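Local coordinates for protein SusD homolog (PDB 3IV0) that probably binds glycans at the bacterial outer membrane, as a SusD-family protein of a gut Bacteroides, although its actual ligand is unknown, at residues Gln362-Leu373 and Glu418-His428. Numbering follows the deposited sequence.
Sequences QIVFRYAGALLL and ERCRELIGEGH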
# COMPACT_ATOMS: atom_id res chain seq x y z
N GLN A 362 2.26 2.27 -9.52
CA GLN A 362 1.36 2.01 -8.42
C GLN A 362 1.79 2.91 -7.29
O GLN A 362 2.96 2.90 -6.86
CB GLN A 362 1.42 0.54 -7.99
CG GLN A 362 0.64 0.24 -6.71
CD GLN A 362 -0.86 0.24 -6.83
OE1 GLN A 362 -1.41 0.00 -7.89
NE2 GLN A 362 -1.53 0.49 -5.71
N ILE A 363 0.85 3.69 -6.75
CA ILE A 363 1.19 4.68 -5.74
C ILE A 363 1.02 4.12 -4.34
O ILE A 363 -0.11 4.08 -3.82
CB ILE A 363 0.35 5.94 -5.84
CG1 ILE A 363 0.39 6.51 -7.28
CG2 ILE A 363 0.88 7.00 -4.88
CD1 ILE A 363 1.81 6.77 -7.90
N VAL A 364 2.11 3.67 -3.71
CA VAL A 364 2.04 2.96 -2.46
C VAL A 364 1.76 3.92 -1.32
O VAL A 364 0.84 3.68 -0.50
CB VAL A 364 3.35 2.17 -2.20
CG1 VAL A 364 3.33 1.51 -0.80
CG2 VAL A 364 3.54 1.10 -3.27
N PHE A 365 2.52 4.99 -1.23
CA PHE A 365 2.34 6.03 -0.23
C PHE A 365 2.33 7.34 -0.95
O PHE A 365 3.20 7.61 -1.80
CB PHE A 365 3.48 6.04 0.78
CG PHE A 365 3.67 4.75 1.55
CD1 PHE A 365 2.61 4.09 2.18
CD2 PHE A 365 4.97 4.22 1.70
CE1 PHE A 365 2.81 2.95 2.89
CE2 PHE A 365 5.15 3.04 2.44
CZ PHE A 365 4.07 2.41 3.00
N ARG A 366 1.39 8.22 -0.63
CA ARG A 366 1.46 9.57 -1.16
C ARG A 366 1.11 10.62 -0.12
O ARG A 366 0.66 10.31 1.00
CB ARG A 366 0.64 9.76 -2.42
CG ARG A 366 -0.82 9.60 -2.23
CD ARG A 366 -1.55 9.89 -3.56
NE ARG A 366 -2.94 9.45 -3.51
CZ ARG A 366 -3.98 10.27 -3.34
NH1 ARG A 366 -3.85 11.56 -3.19
NH2 ARG A 366 -5.19 9.75 -3.35
N TYR A 367 1.38 11.88 -0.44
CA TYR A 367 1.38 12.94 0.56
C TYR A 367 0.01 13.14 1.20
O TYR A 367 -0.05 13.36 2.40
CB TYR A 367 1.94 14.19 -0.08
CG TYR A 367 2.22 15.36 0.83
CD1 TYR A 367 2.95 15.24 2.01
CD2 TYR A 367 1.82 16.63 0.45
CE1 TYR A 367 3.19 16.36 2.81
CE2 TYR A 367 2.12 17.75 1.21
CZ TYR A 367 2.76 17.60 2.39
OH TYR A 367 3.04 18.71 3.15
N ALA A 368 -1.09 13.02 0.46
CA ALA A 368 -2.40 13.19 1.08
C ALA A 368 -2.61 12.12 2.14
O ALA A 368 -3.18 12.39 3.20
CB ALA A 368 -3.55 13.11 0.04
N GLY A 369 -2.21 10.89 1.83
CA GLY A 369 -2.31 9.80 2.80
C GLY A 369 -1.54 10.09 4.07
O GLY A 369 -2.06 9.88 5.18
N ALA A 370 -0.30 10.52 3.93
CA ALA A 370 0.55 10.80 5.07
C ALA A 370 0.02 11.93 5.92
O ALA A 370 0.04 11.83 7.14
CB ALA A 370 1.97 11.08 4.60
N LEU A 371 -0.55 12.94 5.29
CA LEU A 371 -1.16 14.03 6.06
C LEU A 371 -2.31 13.49 6.89
O LEU A 371 -2.54 13.94 8.00
CB LEU A 371 -1.64 15.15 5.12
CG LEU A 371 -0.56 15.91 4.40
CD1 LEU A 371 -1.20 16.91 3.43
CD2 LEU A 371 0.39 16.62 5.40
N LEU A 372 -3.08 12.57 6.32
CA LEU A 372 -4.21 11.98 7.06
C LEU A 372 -3.76 11.08 8.17
O LEU A 372 -4.38 11.05 9.21
CB LEU A 372 -5.18 11.28 6.12
CG LEU A 372 -5.93 12.20 5.13
CD1 LEU A 372 -6.63 11.39 4.04
CD2 LEU A 372 -6.90 13.16 5.85
N LEU A 373 -2.64 10.37 8.01
CA LEU A 373 -2.08 9.59 9.11
C LEU A 373 -1.64 10.48 10.27
O LEU A 373 -1.83 10.15 11.44
CB LEU A 373 -0.90 8.75 8.64
CG LEU A 373 -1.16 7.65 7.60
CD1 LEU A 373 0.14 6.88 7.36
CD2 LEU A 373 -2.31 6.73 8.03
N GLU A 418 -12.33 10.06 5.47
CA GLU A 418 -11.58 10.80 4.48
C GLU A 418 -10.52 9.92 3.81
O GLU A 418 -10.27 10.04 2.62
CB GLU A 418 -10.96 12.10 5.03
CG GLU A 418 -10.49 13.09 3.96
CD GLU A 418 -11.61 13.69 3.15
OE1 GLU A 418 -12.80 13.57 3.54
OE2 GLU A 418 -11.27 14.30 2.12
N ARG A 419 -9.82 9.11 4.59
CA ARG A 419 -8.87 8.16 3.99
C ARG A 419 -9.59 7.20 3.07
O ARG A 419 -9.07 6.85 2.00
CB ARG A 419 -8.11 7.36 5.07
CG ARG A 419 -6.98 8.15 5.75
CD ARG A 419 -6.09 7.33 6.70
NE ARG A 419 -5.48 6.17 6.06
CZ ARG A 419 -4.35 6.19 5.36
NH1 ARG A 419 -3.70 7.32 5.15
NH2 ARG A 419 -3.87 5.08 4.82
N CYS A 420 -10.81 6.77 3.40
CA CYS A 420 -11.54 5.88 2.52
C CYS A 420 -11.90 6.56 1.21
O CYS A 420 -11.85 5.94 0.15
CB CYS A 420 -12.78 5.36 3.22
SG CYS A 420 -12.50 4.23 4.60
N ARG A 421 -12.29 7.82 1.27
CA ARG A 421 -12.60 8.57 0.04
C ARG A 421 -11.35 8.84 -0.77
O ARG A 421 -11.29 8.60 -1.99
CB ARG A 421 -13.22 9.92 0.36
CG ARG A 421 -14.67 9.88 0.82
CD ARG A 421 -15.18 11.31 1.09
NE ARG A 421 -14.81 11.83 2.39
CZ ARG A 421 -15.45 11.57 3.51
NH1 ARG A 421 -16.53 10.81 3.50
NH2 ARG A 421 -15.02 12.07 4.65
N GLU A 422 -10.32 9.37 -0.11
CA GLU A 422 -9.14 9.85 -0.80
C GLU A 422 -8.32 8.72 -1.43
O GLU A 422 -7.80 8.88 -2.54
CB GLU A 422 -8.26 10.62 0.17
CG GLU A 422 -7.02 11.21 -0.42
CD GLU A 422 -7.30 12.26 -1.46
OE1 GLU A 422 -8.39 12.89 -1.47
OE2 GLU A 422 -6.42 12.52 -2.32
N LEU A 423 -8.26 7.57 -0.77
CA LEU A 423 -7.34 6.51 -1.17
C LEU A 423 -7.98 5.32 -1.82
O LEU A 423 -7.32 4.31 -2.08
CB LEU A 423 -6.50 6.07 0.01
CG LEU A 423 -5.70 7.16 0.71
CD1 LEU A 423 -5.01 6.64 2.00
CD2 LEU A 423 -4.63 7.81 -0.19
N ILE A 424 -9.24 5.45 -2.21
CA ILE A 424 -9.91 4.34 -2.84
C ILE A 424 -9.13 3.84 -4.04
O ILE A 424 -8.71 4.61 -4.89
CB ILE A 424 -11.39 4.72 -3.22
CG1 ILE A 424 -12.10 3.45 -3.70
CG2 ILE A 424 -11.46 5.87 -4.24
CD1 ILE A 424 -13.64 3.61 -3.80
N GLY A 425 -8.93 2.53 -4.09
CA GLY A 425 -8.21 1.91 -5.20
C GLY A 425 -6.70 1.90 -5.07
O GLY A 425 -6.04 1.42 -5.99
N GLU A 426 -6.14 2.38 -3.95
CA GLU A 426 -4.70 2.46 -3.76
C GLU A 426 -4.16 1.40 -2.79
O GLU A 426 -2.98 1.45 -2.43
CB GLU A 426 -4.28 3.87 -3.33
CG GLU A 426 -4.60 4.92 -4.41
CD GLU A 426 -4.38 6.33 -3.95
OE1 GLU A 426 -3.23 6.68 -3.58
OE2 GLU A 426 -5.33 7.13 -3.96
N GLY A 427 -4.98 0.47 -2.35
CA GLY A 427 -4.50 -0.66 -1.57
C GLY A 427 -4.44 -0.44 -0.08
O GLY A 427 -3.74 -1.20 0.60
N HIS A 428 -5.16 0.54 0.43
CA HIS A 428 -5.19 0.87 1.84
C HIS A 428 -6.44 0.42 2.58
O HIS A 428 -6.39 0.27 3.77
CB HIS A 428 -4.99 2.36 2.05
CG HIS A 428 -3.64 2.84 1.69
ND1 HIS A 428 -2.55 2.62 2.51
CD2 HIS A 428 -3.17 3.45 0.58
CE1 HIS A 428 -1.47 3.12 1.92
NE2 HIS A 428 -1.82 3.63 0.76
O HOH W 1 -4.04 1.83 -8.00
O HOH W 2 -4.30 -0.77 -5.53
O HOH W 3 -1.49 5.53 -1.72
O HOH W 4 -0.50 1.17 -0.90
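Arg366, just ahead of the helix that starts at Tyr367, spreads its guanidinium between two glutamates of the facing segment. Glu426 lies side-on and nearly coplanar with it, the planes 18° apart: Arg366 NE meets Glu426 OE1 at 2.8 Å and Arg366 NH2 meets Glu426 OE2 at 2.7 Å, both bonds almost straight and both on syn lone pairs. Glu422 is turned far more steeply, and its OE2 alone takes both terminal nitrogens of Arg366, 2.9 Å from NH1 on the anti lone pair and 3.2 Å from NH2 above the carboxylate plane. A chi1 of 64° sets Arg366 CG between the two backbone branches, and the extended chain carries the guanidinium across to the glutamates, while Leu423 CD2 covers one face. Cut back to an alanine here, the side chain would lose all four bonds, and the buried carboxylates of Glu422 and Glu426 would probably face each other without their shared cation, weakening this tie. Further along, the antiparallel helices pack through Leu372 and Arg419, which run alongside in opposite senses, Leu372 CB 3.6 Å from Arg419 CG. Arg419 then bends at chi3 (56°), its guanidinium lying between Leu373 CD2 and Leu423 CD1 on opposite faces; Asp432 takes its NE. Glycine suits position 369, where a CB would crowd Arg366 O and lie close to Leu423 CD1 and Arg419 NH1. Beyond the turn, His428 NE2 donates to Val364 O at 2.9 Å in a bent bond, and a water joins that oxygen to Glu426 O. Glu263, Lys343, Arg319 and Arg398 extend the charge network. Such alternation of buried acids and bases implies mutual neutralisation, likely keeping both glutamates ionised while directional bonds fix how strand, turn and helices of this SusD-family core meet.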